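Racemase, putative (PDB 3TCS) probably works as a magnesium-dependent enzyme of the enolase superfamily, possibly a hydro-lyase, and binds magnesium and D-alanine in its TIM-barrel site. Local coordinates at residues 201-206 / 227-232; 210-215 / 242-247; 221-226 / 249-254. All blocks are in the same frame, centred on the assembly; numbering follows the deposited sequence.

Interaction 1 of 3, residues 201-206 / 227-232; sequences DLLIDA and FCHFEE. With MG (magnesium ion), chain J; DAL (D-alanine), chain L.
The F227 ring carries L202 CB over the centre of one face, 3.6 Å from the F227 centroid and 6° off the ring normal, while L203 O lies at its edge near the ring plane. A second CH-pi contact follows: L203 CD2 stands over the middle of one face of the H229 ring, with I204 O and the carboxylate carbon of E231 in plane at that ring's edge. With CG anti to the backbone N (chi1 177°), H229 lies across the L203 branch and points NE2 at its strand neighbour but one. H229 NE2 donates to E231 OE1 over 2.9 Å, in the ring plane and on the anti side of the carboxylate, and K167 holds the same oxygen by a salt bridge. E231 OE2 binds magnesium at 2.0 Å, so H229, K167 and the metal together probably fix the carboxylate's rotation. D205 OD2 binds the ion at 2.1 Å, and the shared cation lets D205 OD2 and E231 OE2 come within 2.9 Å; D205 OD1 also accepts from N207 N. D-alanine N and O, E257 and a water held by D205 and by E232, whose OE2 bonds S208, complete the site. On the other face of the sheet, apolar I204 suits the F230 ring, I204 CG2 lying 3.7 Å from F230 CD1. Were F227 replaced by an alanine, L202 CB would probably lose its aromatic cover and a gap would open toward L222 and M192. The backbones are parallel: E231 N donates to I204 O and A206 N to E231 O, each over 2.9 Å. Strands 201-205 and 229-231, joined through helix 212-224, form a beta-alpha-beta unit of the enolase-type TIM barrel, with the metal-binding carboxylates at the strands' C-terminal ends, as usual in this superfamily.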
loop_
_atom_site.group_PDB
_atom_site.type_symbol
_atom_site.label_atom_id
_atom_site.label_comp_id
_atom_site.label_asym_id
_atom_site.label_seq_id
_atom_site.Cartn_x
_atom_site.Cartn_y
_atom_site.Cartn_z
ATOM N N ASP B 201 8.999 -18.235 29.012
ATOM C CA ASP B 201 8.872 -16.844 28.605
ATOM C C ASP B 201 7.435 -16.604 28.185
ATOM O O ASP B 201 6.828 -17.441 27.522
ATOM C CB ASP B 201 9.795 -16.529 27.428
ATOM C CG ASP B 201 11.254 -16.505 27.822
ATOM O OD1 ASP B 201 11.588 -15.844 28.829
ATOM O OD2 ASP B 201 12.069 -17.136 27.117
ATOM N N LEU B 202 6.892 -15.459 28.572
ATOM C CA LEU B 202 5.526 -15.132 28.212
ATOM C C LEU B 202 5.511 -13.847 27.409
ATOM O O LEU B 202 6.099 -12.839 27.812
ATOM C CB LEU B 202 4.663 -14.990 29.468
ATOM C CG LEU B 202 4.560 -16.266 30.306
ATOM C CD1 LEU B 202 3.710 -16.006 31.546
ATOM C CD2 LEU B 202 3.944 -17.380 29.456
ATOM N N LEU B 203 4.843 -13.906 26.263
ATOM C CA LEU B 203 4.727 -12.780 25.349
ATOM C C LEU B 203 3.251 -12.451 25.167
ATOM O O LEU B 203 2.388 -13.294 25.405
ATOM C CB LEU B 203 5.300 -13.150 23.980
ATOM C CG LEU B 203 6.755 -13.605 23.845
ATOM C CD1 LEU B 203 6.966 -14.969 24.510
ATOM C CD2 LEU B 203 7.097 -13.681 22.365
ATOM N N ILE B 204 2.955 -11.233 24.743
ATOM C CA ILE B 204 1.567 -10.874 24.501
ATOM C C ILE B 204 1.526 -9.935 23.295
ATOM O O ILE B 204 2.501 -9.239 23.010
ATOM C CB ILE B 204 0.920 -10.233 25.755
ATOM C CG1 ILE B 204 -0.599 -10.409 25.691
ATOM C CG2 ILE B 204 1.296 -8.762 25.853
ATOM C CD1 ILE B 204 -1.303 -10.222 27.030
ATOM N N ASP B 205 0.408 -9.941 22.574
ATOM C CA ASP B 205 0.258 -9.119 21.373
ATOM C C ASP B 205 -1.090 -8.411 21.454
ATOM O O ASP B 205 -2.121 -9.065 21.598
ATOM C CB ASP B 205 0.290 -10.026 20.135
ATOM C CG ASP B 205 0.539 -9.263 18.846
ATOM O OD1 ASP B 205 0.118 -8.091 18.743
ATOM O OD2 ASP B 205 1.148 -9.857 17.928
ATOM N N ALA B 206 -1.091 -7.085 21.359
ATOM C CA ALA B 206 -2.338 -6.322 21.450
ATOM C C ALA B 206 -2.922 -5.924 20.097
ATOM O O ALA B 206 -3.985 -5.306 20.026
ATOM C CB ALA B 206 -2.120 -5.077 22.306
ATOM N N PHE B 227 6.242 -10.840 32.159
ATOM C CA PHE B 227 6.191 -11.004 30.702
ATOM C C PHE B 227 7.415 -10.276 30.147
ATOM O O PHE B 227 7.878 -9.307 30.739
ATOM C CB PHE B 227 4.916 -10.388 30.112
ATOM C CG PHE B 227 3.727 -11.307 30.128
ATOM C CD1 PHE B 227 3.223 -11.800 31.327
ATOM C CD2 PHE B 227 3.091 -11.658 28.939
ATOM C CE1 PHE B 227 2.096 -12.629 31.344
ATOM C CE2 PHE B 227 1.970 -12.483 28.940
ATOM C CZ PHE B 227 1.470 -12.971 30.148
ATOM N N CYS B 228 7.928 -10.720 29.006
ATOM C CA CYS B 228 9.123 -10.092 28.446
ATOM C C CYS B 228 8.941 -9.523 27.047
ATOM O O CYS B 228 9.902 -9.049 26.448
ATOM C CB CYS B 228 10.256 -11.114 28.400
ATOM S SG CYS B 228 9.912 -12.511 27.291
ATOM N N HIS B 229 7.711 -9.523 26.544
ATOM C CA HIS B 229 7.467 -9.078 25.175
ATOM C C HIS B 229 6.047 -8.510 25.037
ATOM O O HIS B 229 5.074 -9.218 25.256
ATOM C CB HIS B 229 7.702 -10.319 24.296
ATOM C CG HIS B 229 7.441 -10.132 22.837
ATOM N ND1 HIS B 229 8.412 -10.354 21.886
ATOM C CD2 HIS B 229 6.293 -9.910 22.155
ATOM C CE1 HIS B 229 7.873 -10.289 20.683
ATOM N NE2 HIS B 229 6.587 -10.022 20.817
ATOM N N PHE B 230 5.948 -7.224 24.702
ATOM C CA PHE B 230 4.664 -6.532 24.540
ATOM C C PHE B 230 4.579 -6.070 23.085
ATOM O O PHE B 230 5.160 -5.048 22.700
ATOM C CB PHE B 230 4.603 -5.336 25.503
ATOM C CG PHE B 230 3.245 -4.678 25.598
ATOM C CD1 PHE B 230 2.123 -5.246 25.001
ATOM C CD2 PHE B 230 3.094 -3.497 26.316
ATOM C CE1 PHE B 230 0.866 -4.642 25.121
ATOM C CE2 PHE B 230 1.848 -2.885 26.445
ATOM C CZ PHE B 230 0.732 -3.457 25.848
ATOM N N GLU B 231 3.835 -6.824 22.282
ATOM C CA GLU B 231 3.728 -6.543 20.857
ATOM C C GLU B 231 2.580 -5.661 20.381
ATOM O O GLU B 231 1.432 -5.818 20.806
ATOM C CB GLU B 231 3.686 -7.871 20.095
ATOM C CG GLU B 231 3.854 -7.750 18.588
ATOM C CD GLU B 231 4.088 -9.106 17.935
ATOM O OE1 GLU B 231 4.658 -9.989 18.607
ATOM O OE2 GLU B 231 3.726 -9.281 16.753
ATOM N N GLU B 232 2.925 -4.740 19.479
ATOM C CA GLU B 232 1.980 -3.818 18.851
ATOM C C GLU B 232 0.941 -3.260 19.821
ATOM O O GLU B 232 -0.265 -3.462 19.656
ATOM C CB GLU B 232 1.288 -4.536 17.690
ATOM C CG GLU B 232 0.723 -3.616 16.628
ATOM C CD GLU B 232 0.201 -4.389 15.428
ATOM O OE1 GLU B 232 0.982 -5.172 14.851
ATOM O OE2 GLU B 232 -0.982 -4.214 15.063
HETATM MG MG MG J . 1.852 -9.437 16.027
HETATM N N DAL L . 2.403 -11.706 15.634
HETATM C CA DAL L . 0.994 -12.138 15.635
HETATM C CB DAL L . 0.848 -13.483 14.937
HETATM C C DAL L . 0.158 -11.128 14.924
HETATM O O DAL L . 0.112 -10.008 15.319
HETATM O O HOH W 1 0.890 -7.582 16.233
#

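Interaction 2 of 3, residues 210-215 / 242-247; sequences YTPDRA and TKQVTD. With MG (magnesium ion), chain K.
A215 and P212 receive V245 between them where two neighbouring outer helices of the TIM barrel, 212-224 and 239-248, touch near the start of the first. The close part is wholly apolar, and V245 and A215 are buried in it. V245 CG2 lies 3.8 Å from A215 CB and 3.9 Å from P212 CA. CG2 stands beside the backbone N of V245 and so meets A215 and P212, while CG1, anti to that N (chi1 -179°), goes toward V253; the side chain also packs on C234. A small alanine suits the spot because it lets the branched valine come near the first helical turn. Proline is equally apt at the first helical position, since a residue there has no need of a backbone N-H for the helix; T211 before it is the N-cap, T211 OG1 accepting a weak bond from R214 N.

The outer side, by contrast, is formed by exposed Q244 and D213 and faces solvent. There the extended Q244 chain crosses P212 at about a right angle, and the flat face of its amide sits over P212 CB, with Q244 OE1 3.5 Å from P212 CB. D213 comes no nearer than 4.3 Å, from D213 OD1 to Q244 NE2. Near the C-terminal end of helix 239-248 the T246 carbonyl points on along the helix, and T246 O binds a magnesium ion at 2.0 Å.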
loop_
_atom_site.group_PDB
_atom_site.type_symbol
_atom_site.label_atom_id
_atom_site.label_comp_id
_atom_site.label_asym_id
_atom_site.label_seq_id
_atom_site.Cartn_x
_atom_site.Cartn_y
_atom_site.Cartn_z
ATOM N N TYR B 210 -4.618 -0.489 21.794
ATOM C CA TYR B 210 -4.535 0.609 22.757
ATOM C C TYR B 210 -4.012 1.992 22.415
ATOM O O TYR B 210 -3.294 2.193 21.442
ATOM C CB TYR B 210 -3.727 0.128 23.962
ATOM C CG TYR B 210 -4.162 -1.203 24.519
ATOM C CD1 TYR B 210 -5.465 -1.395 24.975
ATOM C CD2 TYR B 210 -3.259 -2.263 24.632
ATOM C CE1 TYR B 210 -5.861 -2.606 25.537
ATOM C CE2 TYR B 210 -3.648 -3.484 25.194
ATOM C CZ TYR B 210 -4.951 -3.642 25.646
ATOM O OH TYR B 210 -5.337 -4.822 26.233
ATOM N N THR B 211 -4.393 2.944 23.264
ATOM C CA THR B 211 -3.917 4.317 23.171
ATOM C C THR B 211 -2.669 4.211 24.048
ATOM O O THR B 211 -2.559 3.281 24.849
ATOM C CB THR B 211 -4.892 5.320 23.830
ATOM O OG1 THR B 211 -5.120 4.938 25.194
ATOM C CG2 THR B 211 -6.214 5.357 23.083
ATOM N N PRO B 212 -1.713 5.143 23.914
ATOM C CA PRO B 212 -0.512 5.049 24.749
ATOM C C PRO B 212 -0.762 4.900 26.255
ATOM O O PRO B 212 -0.126 4.071 26.908
ATOM C CB PRO B 212 0.246 6.326 24.398
ATOM C CG PRO B 212 -0.075 6.490 22.953
ATOM C CD PRO B 212 -1.567 6.212 22.910
ATOM N N ASP B 213 -1.683 5.687 26.808
ATOM C CA ASP B 213 -1.969 5.603 28.241
ATOM C C ASP B 213 -2.487 4.238 28.673
ATOM O O ASP B 213 -2.030 3.683 29.669
ATOM C CB ASP B 213 -2.972 6.681 28.666
ATOM C CG ASP B 213 -2.356 8.061 28.697
ATOM O OD1 ASP B 213 -1.177 8.167 29.095
ATOM O OD2 ASP B 213 -3.047 9.038 28.339
ATOM N N ARG B 214 -3.442 3.695 27.927
ATOM C CA ARG B 214 -3.998 2.392 28.261
ATOM C C ARG B 214 -2.950 1.293 28.098
ATOM O O ARG B 214 -2.899 0.349 28.891
ATOM C CB ARG B 214 -5.221 2.098 27.386
ATOM C CG ARG B 214 -5.816 0.704 27.575
ATOM C CD ARG B 214 -6.120 0.390 29.042
ATOM N NE ARG B 214 -6.706 -0.943 29.174
ATOM C CZ ARG B 214 -6.764 -1.642 30.303
ATOM N NH1 ARG B 214 -6.268 -1.144 31.430
ATOM N NH2 ARG B 214 -7.316 -2.849 30.300
ATOM N N ALA B 215 -2.115 1.416 27.070
ATOM C CA ALA B 215 -1.066 0.434 26.819
ATOM C C ALA B 215 -0.070 0.435 27.971
ATOM O O ALA B 215 0.446 -0.615 28.363
ATOM C CB ALA B 215 -0.346 0.748 25.505
ATOM N N THR B 242 3.447 4.420 19.676
ATOM C CA THR B 242 4.197 3.228 20.045
ATOM C C THR B 242 5.472 3.617 20.797
ATOM O O THR B 242 5.824 3.007 21.812
ATOM C CB THR B 242 4.578 2.416 18.790
ATOM O OG1 THR B 242 3.387 2.062 18.073
ATOM C CG2 THR B 242 5.339 1.152 19.178
ATOM N N LYS B 243 6.162 4.636 20.294
ATOM C CA LYS B 243 7.397 5.096 20.911
ATOM C C LYS B 243 7.179 5.566 22.347
ATOM O O LYS B 243 8.026 5.352 23.210
ATOM C CB LYS B 243 8.009 6.227 20.075
ATOM C CG LYS B 243 9.264 6.844 20.677
ATOM C CD LYS B 243 9.858 7.882 19.735
ATOM C CE LYS B 243 10.930 8.721 20.414
ATOM N NZ LYS B 243 12.125 7.931 20.804
ATOM N N GLN B 244 6.041 6.205 22.600
ATOM C CA GLN B 244 5.726 6.695 23.941
ATOM C C GLN B 244 5.669 5.517 24.908
ATOM O O GLN B 244 6.167 5.589 26.032
ATOM C CB GLN B 244 4.377 7.413 23.937
ATOM C CG GLN B 244 4.121 8.241 25.183
ATOM C CD GLN B 244 2.713 8.789 25.233
ATOM O OE1 GLN B 244 2.157 9.201 24.212
ATOM N NE2 GLN B 244 2.127 8.808 26.426
ATOM N N VAL B 245 5.057 4.428 24.454
ATOM C CA VAL B 245 4.931 3.221 25.259
ATOM C C VAL B 245 6.312 2.614 25.496
ATOM O O VAL B 245 6.681 2.298 26.627
ATOM C CB VAL B 245 4.022 2.190 24.555
ATOM C CG1 VAL B 245 3.869 0.941 25.424
ATOM C CG2 VAL B 245 2.660 2.813 24.279
ATOM N N THR B 246 7.072 2.447 24.419
ATOM C CA THR B 246 8.416 1.899 24.515
ATOM C C THR B 246 9.236 2.703 25.533
ATOM O O THR B 246 9.906 2.135 26.398
ATOM C CB THR B 246 9.123 1.953 23.141
ATOM O OG1 THR B 246 8.385 1.168 22.199
ATOM C CG2 THR B 246 10.545 1.421 23.235
ATOM N N ASP B 247 9.166 4.025 25.435
ATOM C CA ASP B 247 9.921 4.886 26.340
ATOM C C ASP B 247 9.473 4.794 27.797
ATOM O O ASP B 247 10.298 4.882 28.708
ATOM C CB ASP B 247 9.853 6.346 25.872
ATOM C CG ASP B 247 10.610 6.582 24.567
ATOM O OD1 ASP B 247 11.484 5.761 24.223
ATOM O OD2 ASP B 247 10.343 7.596 23.891
HETATM MG MG MG K . 11.238 0.852 27.264
HETATM O O HOH W 2 12.176 2.349 28.256
HETATM O O HOH W 3 12.789 -0.586 28.049
HETATM O O HOH W 4 12.616 1.011 25.628
HETATM O O HOH W 5 10.442 -0.915 26.231
#

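Interaction 3 of 3, residues 221-226 / 249-254; sequences MLQDHG and LDIDVT. With MG (magnesium ion), chain K.
Q223 and I251 bring the end of helix 212-224 against the loop leading into strand 252-255, their CA atoms 6.3 Å apart, and the helix closes there in a Schellman motif with G226 at the C-prime position, where a positive phi of 68° is most easily borne by a residue without a side chain. L222 and I251 form the buried half of the contact: L222 CB meets I251 CD1 at 3.8 Å. I251 holds CG1 anti to its backbone N (chi1 -175°), which carries CD1 out to the leucine, and F227 covers the same isoleucine. Isoleucine suits the place because its long apolar arm reaches from the loop to L222 CB. The Q223 chain, extended beyond CG, runs obliquely past I251, with Q223 CG 3.9 Å from I251 CB, and brings its carboxamide up to the backbone nitrogens of D250 and I251, at the partly exposed border. At the helix end H225 bends back, and H225 ND1 donates to M221 O over 3.0 Å with the acceptor in the ring plane.

The loop's carbonyls face the other way. L249 O binds magnesium directly at 2.0 Å, one water on the metal donates to D250 O over 2.9 Å, and another donates to I251 O over 2.7 Å. T246 O is the other protein ligand. The ion thus bridges T246 O at the helix end and L249 O just after it, with waters carrying the link on to D250 and I251; neutral carbonyls and four waters make this site unlike the carboxylate-bound magnesium that holds D-alanine.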
loop_
_atom_site.group_PDB
_atom_site.type_symbol
_atom_site.label_atom_id
_atom_site.label_comp_id
_atom_site.label_asym_id
_atom_site.label_seq_id
_atom_site.Cartn_x
_atom_site.Cartn_y
_atom_site.Cartn_z
ATOM N N MET B 221 0.938 -4.235 34.128
ATOM C CA MET B 221 0.433 -5.543 34.531
ATOM C C MET B 221 1.358 -6.630 34.000
ATOM O O MET B 221 1.639 -7.609 34.687
ATOM C CB MET B 221 -0.976 -5.782 33.987
ATOM C CG MET B 221 -2.010 -4.781 34.456
ATOM S SD MET B 221 -3.674 -5.329 34.017
ATOM C CE MET B 221 -3.791 -4.788 32.331
ATOM N N LEU B 222 1.821 -6.459 32.764
ATOM C CA LEU B 222 2.721 -7.431 32.151
ATOM C C LEU B 222 4.024 -7.501 32.944
ATOM O O LEU B 222 4.511 -8.586 33.265
ATOM C CB LEU B 222 3.007 -7.042 30.693
ATOM C CG LEU B 222 1.798 -7.088 29.749
ATOM C CD1 LEU B 222 2.155 -6.440 28.415
ATOM C CD2 LEU B 222 1.352 -8.536 29.554
ATOM N N GLN B 223 4.590 -6.343 33.266
ATOM C CA GLN B 223 5.828 -6.313 34.037
ATOM C C GLN B 223 5.619 -6.944 35.416
ATOM O O GLN B 223 6.509 -7.620 35.930
ATOM C CB GLN B 223 6.326 -4.874 34.187
ATOM C CG GLN B 223 6.574 -4.185 32.855
ATOM C CD GLN B 223 7.058 -2.761 33.008
ATOM O OE1 GLN B 223 6.881 -2.137 34.062
ATOM N NE2 GLN B 223 7.658 -2.228 31.954
ATOM N N ASP B 224 4.442 -6.735 36.006
ATOM C CA ASP B 224 4.137 -7.297 37.327
ATOM C C ASP B 224 4.105 -8.823 37.321
ATOM O O ASP B 224 4.175 -9.450 38.377
ATOM C CB ASP B 224 2.783 -6.799 37.852
ATOM C CG ASP B 224 2.783 -5.322 38.191
ATOM O OD1 ASP B 224 3.870 -4.743 38.395
ATOM O OD2 ASP B 224 1.679 -4.743 38.268
ATOM N N HIS B 225 3.977 -9.427 36.144
ATOM C CA HIS B 225 3.951 -10.880 36.065
ATOM C C HIS B 225 5.077 -11.461 35.221
ATOM O O HIS B 225 4.980 -12.576 34.709
ATOM C CB HIS B 225 2.595 -11.363 35.556
ATOM C CG HIS B 225 1.474 -11.065 36.499
ATOM N ND1 HIS B 225 0.836 -9.845 36.533
ATOM C CD2 HIS B 225 0.931 -11.801 37.498
ATOM C CE1 HIS B 225 -0.051 -9.839 37.512
ATOM N NE2 HIS B 225 -0.013 -11.015 38.114
ATOM N N GLY B 226 6.145 -10.688 35.080
ATOM C CA GLY B 226 7.308 -11.153 34.352
ATOM C C GLY B 226 7.245 -11.376 32.852
ATOM O O GLY B 226 8.116 -12.062 32.329
ATOM N N LEU B 249 7.797 2.098 29.282
ATOM C CA LEU B 249 7.900 0.749 29.824
ATOM C C LEU B 249 9.288 0.127 29.791
ATOM O O LEU B 249 10.099 0.431 28.914
ATOM C CB LEU B 249 6.950 -0.179 29.069
ATOM C CG LEU B 249 5.454 0.113 29.162
ATOM C CD1 LEU B 249 4.701 -0.907 28.315
ATOM C CD2 LEU B 249 5.004 0.034 30.617
ATOM N N ASP B 250 9.548 -0.752 30.757
ATOM C CA ASP B 250 10.819 -1.464 30.833
ATOM C C ASP B 250 10.731 -2.686 29.923
ATOM O O ASP B 250 11.684 -3.024 29.228
ATOM C CB ASP B 250 11.105 -1.928 32.264
ATOM C CG ASP B 250 11.411 -0.776 33.205
ATOM O OD1 ASP B 250 12.232 0.091 32.835
ATOM O OD2 ASP B 250 10.840 -0.744 34.318
ATOM N N ILE B 251 9.578 -3.348 29.943
ATOM C CA ILE B 251 9.359 -4.540 29.123
ATOM C C ILE B 251 9.597 -4.203 27.650
ATOM O O ILE B 251 9.289 -3.099 27.213
ATOM C CB ILE B 251 7.914 -5.071 29.320
ATOM C CG1 ILE B 251 7.717 -6.380 28.552
ATOM C CG2 ILE B 251 6.906 -4.028 28.866
ATOM C CD1 ILE B 251 6.395 -7.063 28.869
ATOM N N ASP B 252 10.163 -5.140 26.890
ATOM C CA ASP B 252 10.417 -4.892 25.471
ATOM C C ASP B 252 9.104 -4.666 24.714
ATOM O O ASP B 252 8.146 -5.420 24.886
ATOM C CB ASP B 252 11.142 -6.080 24.813
ATOM C CG ASP B 252 12.620 -6.167 25.180
ATOM O OD1 ASP B 252 13.233 -5.140 25.547
ATOM O OD2 ASP B 252 13.175 -7.278 25.073
ATOM N N VAL B 253 9.068 -3.626 23.885
ATOM C CA VAL B 253 7.898 -3.328 23.065
ATOM C C VAL B 253 8.333 -3.647 21.637
ATOM O O VAL B 253 9.394 -3.208 21.187
ATOM C CB VAL B 253 7.479 -1.849 23.173
ATOM C CG1 VAL B 253 6.376 -1.536 22.159
ATOM C CG2 VAL B 253 6.979 -1.570 24.585
ATOM N N THR B 254 7.509 -4.409 20.930
ATOM C CA THR B 254 7.853 -4.848 19.583
ATOM C C THR B 254 6.804 -4.509 18.531
ATOM O O THR B 254 5.665 -4.183 18.857
ATOM C CB THR B 254 8.046 -6.372 19.585
ATOM O OG1 THR B 254 6.761 -7.008 19.582
ATOM C CG2 THR B 254 8.784 -6.812 20.847
HETATM MG MG MG K . 11.238 0.852 27.264
HETATM O O HOH W 3 12.789 -0.586 28.049
HETATM O O HOH W 5 10.442 -0.915 26.231
HETATM O O HOH W 4 12.616 1.011 25.628
HETATM O O HOH W 2 12.176 2.349 28.256
#

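Overall arrangement
Followed from the N terminus, the six segments come as 201-206, 210-215, 221-226, 227-232, 242-247 and 249-254, and the first three pair in order with the last three. The three contacts therefore all cross; none nests inside another. Interaction 1 closes the loop through helix 212-224, joining strand 201-205 to 229-231. Interaction 2 closes a loop that passes through strand 229-231, bringing the start of helix 212-224 to helix 239-248, and interaction 3 ties the end of helix 212-224 to the entry of strand 252-255. F230 and E232 bond to the backbone of 252-254, linking interactions 1 and 3, while one magnesium is shared by interactions 2 and 3.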